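Local atomic coordinates of transcriptional regulator, GntR family (Thermotoga maritima, PDB entry 3SXK), a protein that probably binds specific DNA sequences as a transcription factor, the present chain being its metal-binding FCD domain, without the winged-helix DNA-binding part. Residues K104-R109 / I119-E124. The protein carries 3 engineered substitutions. Residues are numbered along the deposited sequence; the frame is centred on the assembly and turned at random.
Sequences KELIER and IEKLKE
Lys121 of helix 115-135 lies against Leu106 and Arg109 of helix 96-111, and its bent side chain buries the most surface here. Its CB already points at the facing helix, and CG, anti to the backbone N (chi1 179°), then rests 3.8 Å from CA of Leu106. Bends at the next two torsions fold the aliphatic part against one face of the Arg109 guanidinium and carry the ammonium to the acids. There NZ donates to OE1 of Glu105 at 2.9 Å, meeting it 39° out of the carboxylate plane, and to OE1 of Glu124, one turn further along its own helix, at 3.0 Å. Two carboxylates grip one ammonium; the bond to Glu105, a residue long enough to meet NZ, joins the helices, and that to Glu124 steadies the lysine from its own helix. Arg109 crosses this chain at about a right angle and lays its guanidinium face over CE of Lys121, 3.3 Å from NH2. Arginine suits the place, offering a flat face to the lysine chain while NH1 bonds to the carbonyl O of Gly117. The like charges come close, NH2 of Arg109 to NZ of Lys121 3.8 Å, and Glu105 and Glu124 probably offset them. With an alanine at Lys121, both acids would probably lose their shared cation and a gap would open against that guanidinium face. On the inner side the contact turns apolar: Leu106, branched and without polar atoms in its side chain, packs CD2 4.0 Å from CD1 of Leu122, while Phe66 of helix 51-68 touches both leucines. Leu122 also touches His63, a zinc ligand. With short segments running antiparallel at 163° and axes 9.1 Å apart, this is a helical hairpin of the all-helical FCD domain, salt-bridged outside and leucine-packed toward the bundle core beside the metal site.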
loop_
_atom_site.group_PDB
_atom_site.type_symbol
_atom_site.label_atom_id
_atom_site.label_comp_id
_atom_site.label_asym_id
_atom_site.label_seq_id
_atom_site.Cartn_x
_atom_site.Cartn_y
_atom_site.Cartn_z
ATOM N N LYS A 104 1.582 9.437 -20.581
ATOM C CA LYS A 104 2.059 8.846 -21.826
ATOM C C LYS A 104 3.444 8.202 -21.658
ATOM O O LYS A 104 3.678 7.102 -22.129
ATOM C CB LYS A 104 2.071 9.889 -22.960
ATOM C CG LYS A 104 2.441 9.263 -24.276
ATOM C CD LYS A 104 2.515 10.265 -25.415
ATOM C CE LYS A 104 3.394 9.626 -26.480
ATOM N NZ LYS A 104 3.497 10.448 -27.705
ATOM N N GLU A 105 4.335 8.880 -20.961
ATOM C CA GLU A 105 5.676 8.396 -20.683
ATOM C C GLU A 105 5.612 7.157 -19.794
ATOM O O GLU A 105 6.411 6.237 -19.967
ATOM C CB GLU A 105 6.466 9.473 -19.974
ATOM C CG GLU A 105 6.715 10.708 -20.785
ATOM C CD GLU A 105 7.368 11.783 -19.935
ATOM O OE1 GLU A 105 7.379 11.718 -18.671
ATOM O OE2 GLU A 105 7.922 12.685 -20.524
ATOM N N LEU A 106 4.700 7.168 -18.830
ATOM C CA LEU A 106 4.552 6.034 -17.901
ATOM C C LEU A 106 4.127 4.813 -18.707
ATOM O O LEU A 106 4.683 3.722 -18.590
ATOM C CB LEU A 106 3.515 6.408 -16.809
ATOM C CG LEU A 106 3.063 5.250 -15.917
ATOM C CD1 LEU A 106 4.225 4.478 -15.310
ATOM C CD2 LEU A 106 2.118 5.755 -14.806
ATOM N N ILE A 107 3.108 4.997 -19.539
ATOM C CA ILE A 107 2.626 3.911 -20.367
ATOM C C ILE A 107 3.716 3.376 -21.284
ATOM O O ILE A 107 3.899 2.161 -21.389
ATOM C CB ILE A 107 1.421 4.342 -21.186
ATOM C CG1 ILE A 107 0.222 4.584 -20.238
ATOM C CG2 ILE A 107 1.049 3.236 -22.125
ATOM C CD1 ILE A 107 -0.927 5.251 -20.881
ATOM N N GLU A 108 4.473 4.254 -21.928
ATOM C CA GLU A 108 5.543 3.754 -22.790
ATOM C C GLU A 108 6.578 2.929 -22.025
ATOM O O GLU A 108 7.085 1.923 -22.543
ATOM C CB GLU A 108 6.232 4.913 -23.516
ATOM C CG GLU A 108 5.328 5.631 -24.505
ATOM C CD GLU A 108 5.099 4.826 -25.784
ATOM O OE1 GLU A 108 4.437 5.365 -26.703
ATOM O OE2 GLU A 108 5.588 3.670 -25.879
ATOM N N ARG A 109 6.924 3.325 -20.805
ATOM C CA ARG A 109 7.868 2.542 -20.007
ATOM C C ARG A 109 7.293 1.169 -19.723
ATOM O O ARG A 109 7.989 0.160 -19.722
ATOM C CB ARG A 109 8.230 3.242 -18.697
ATOM C CG ARG A 109 9.030 4.519 -18.900
ATOM C CD ARG A 109 9.570 5.126 -17.642
ATOM N NE ARG A 109 10.241 6.418 -17.933
ATOM C CZ ARG A 109 10.996 7.090 -17.064
ATOM N NH1 ARG A 109 11.173 6.647 -15.834
ATOM N NH2 ARG A 109 11.576 8.236 -17.442
ATOM N N ILE A 119 7.991 2.252 -12.432
ATOM C CA ILE A 119 7.766 2.498 -11.012
ATOM C C ILE A 119 8.284 3.874 -10.639
ATOM O O ILE A 119 7.620 4.653 -9.991
ATOM C CB ILE A 119 8.450 1.391 -10.156
ATOM C CG1 ILE A 119 7.766 0.027 -10.376
ATOM C CG2 ILE A 119 8.542 1.828 -8.700
ATOM C CD1 ILE A 119 8.563 -1.146 -9.798
ATOM N N GLU A 120 9.490 4.209 -11.113
ATOM C CA GLU A 120 10.033 5.536 -10.908
ATOM C C GLU A 120 9.098 6.607 -11.491
ATOM O O GLU A 120 8.860 7.650 -10.860
ATOM C CB GLU A 120 11.432 5.646 -11.550
ATOM C CG GLU A 120 12.490 4.802 -10.852
ATOM C CD GLU A 120 13.866 4.959 -11.468
ATOM O OE1 GLU A 120 14.016 5.812 -12.372
ATOM O OE2 GLU A 120 14.793 4.226 -11.053
ATOM N N LYS A 121 8.569 6.375 -12.681
ATOM C CA LYS A 121 7.771 7.399 -13.342
ATOM C C LYS A 121 6.430 7.614 -12.630
ATOM O O LYS A 121 5.931 8.745 -12.547
ATOM C CB LYS A 121 7.555 7.101 -14.834
ATOM C CG LYS A 121 6.713 8.139 -15.549
ATOM C CD LYS A 121 7.379 9.512 -15.604
ATOM C CE LYS A 121 8.731 9.506 -16.213
ATOM N NZ LYS A 121 9.142 10.952 -16.524
ATOM N N LEU A 122 5.851 6.537 -12.116
ATOM C CA LEU A 122 4.578 6.646 -11.391
ATOM C C LEU A 122 4.799 7.467 -10.120
ATOM O O LEU A 122 4.004 8.325 -9.781
ATOM C CB LEU A 122 3.959 5.263 -11.092
ATOM C CG LEU A 122 2.685 5.299 -10.245
ATOM C CD1 LEU A 122 1.633 6.194 -10.853
ATOM C CD2 LEU A 122 2.190 3.863 -10.118
ATOM N N LYS A 123 5.876 7.192 -9.389
ATOM C CA LYS A 123 6.148 7.944 -8.179
ATOM C C LYS A 123 6.415 9.405 -8.520
ATOM O O LYS A 123 5.917 10.308 -7.888
ATOM C CB LYS A 123 7.370 7.383 -7.469
ATOM C CG LYS A 123 7.188 6.010 -6.850
ATOM C CD LYS A 123 8.531 5.498 -6.351
ATOM C CE LYS A 123 8.364 4.112 -5.736
ATOM N NZ LYS A 123 9.628 3.613 -5.164
ATOM N N GLU A 124 7.252 9.630 -9.520
ATOM C CA GLU A 124 7.548 11.003 -9.936
ATOM C C GLU A 124 6.271 11.763 -10.321
ATOM O O GLU A 124 6.053 12.903 -9.903
ATOM C CB GLU A 124 8.524 11.004 -11.130
ATOM C CG GLU A 124 8.922 12.412 -11.564
ATOM C CD GLU A 124 9.413 12.491 -13.013
ATOM O OE1 GLU A 124 9.664 11.409 -13.615
ATOM O OE2 GLU A 124 9.555 13.644 -13.527
#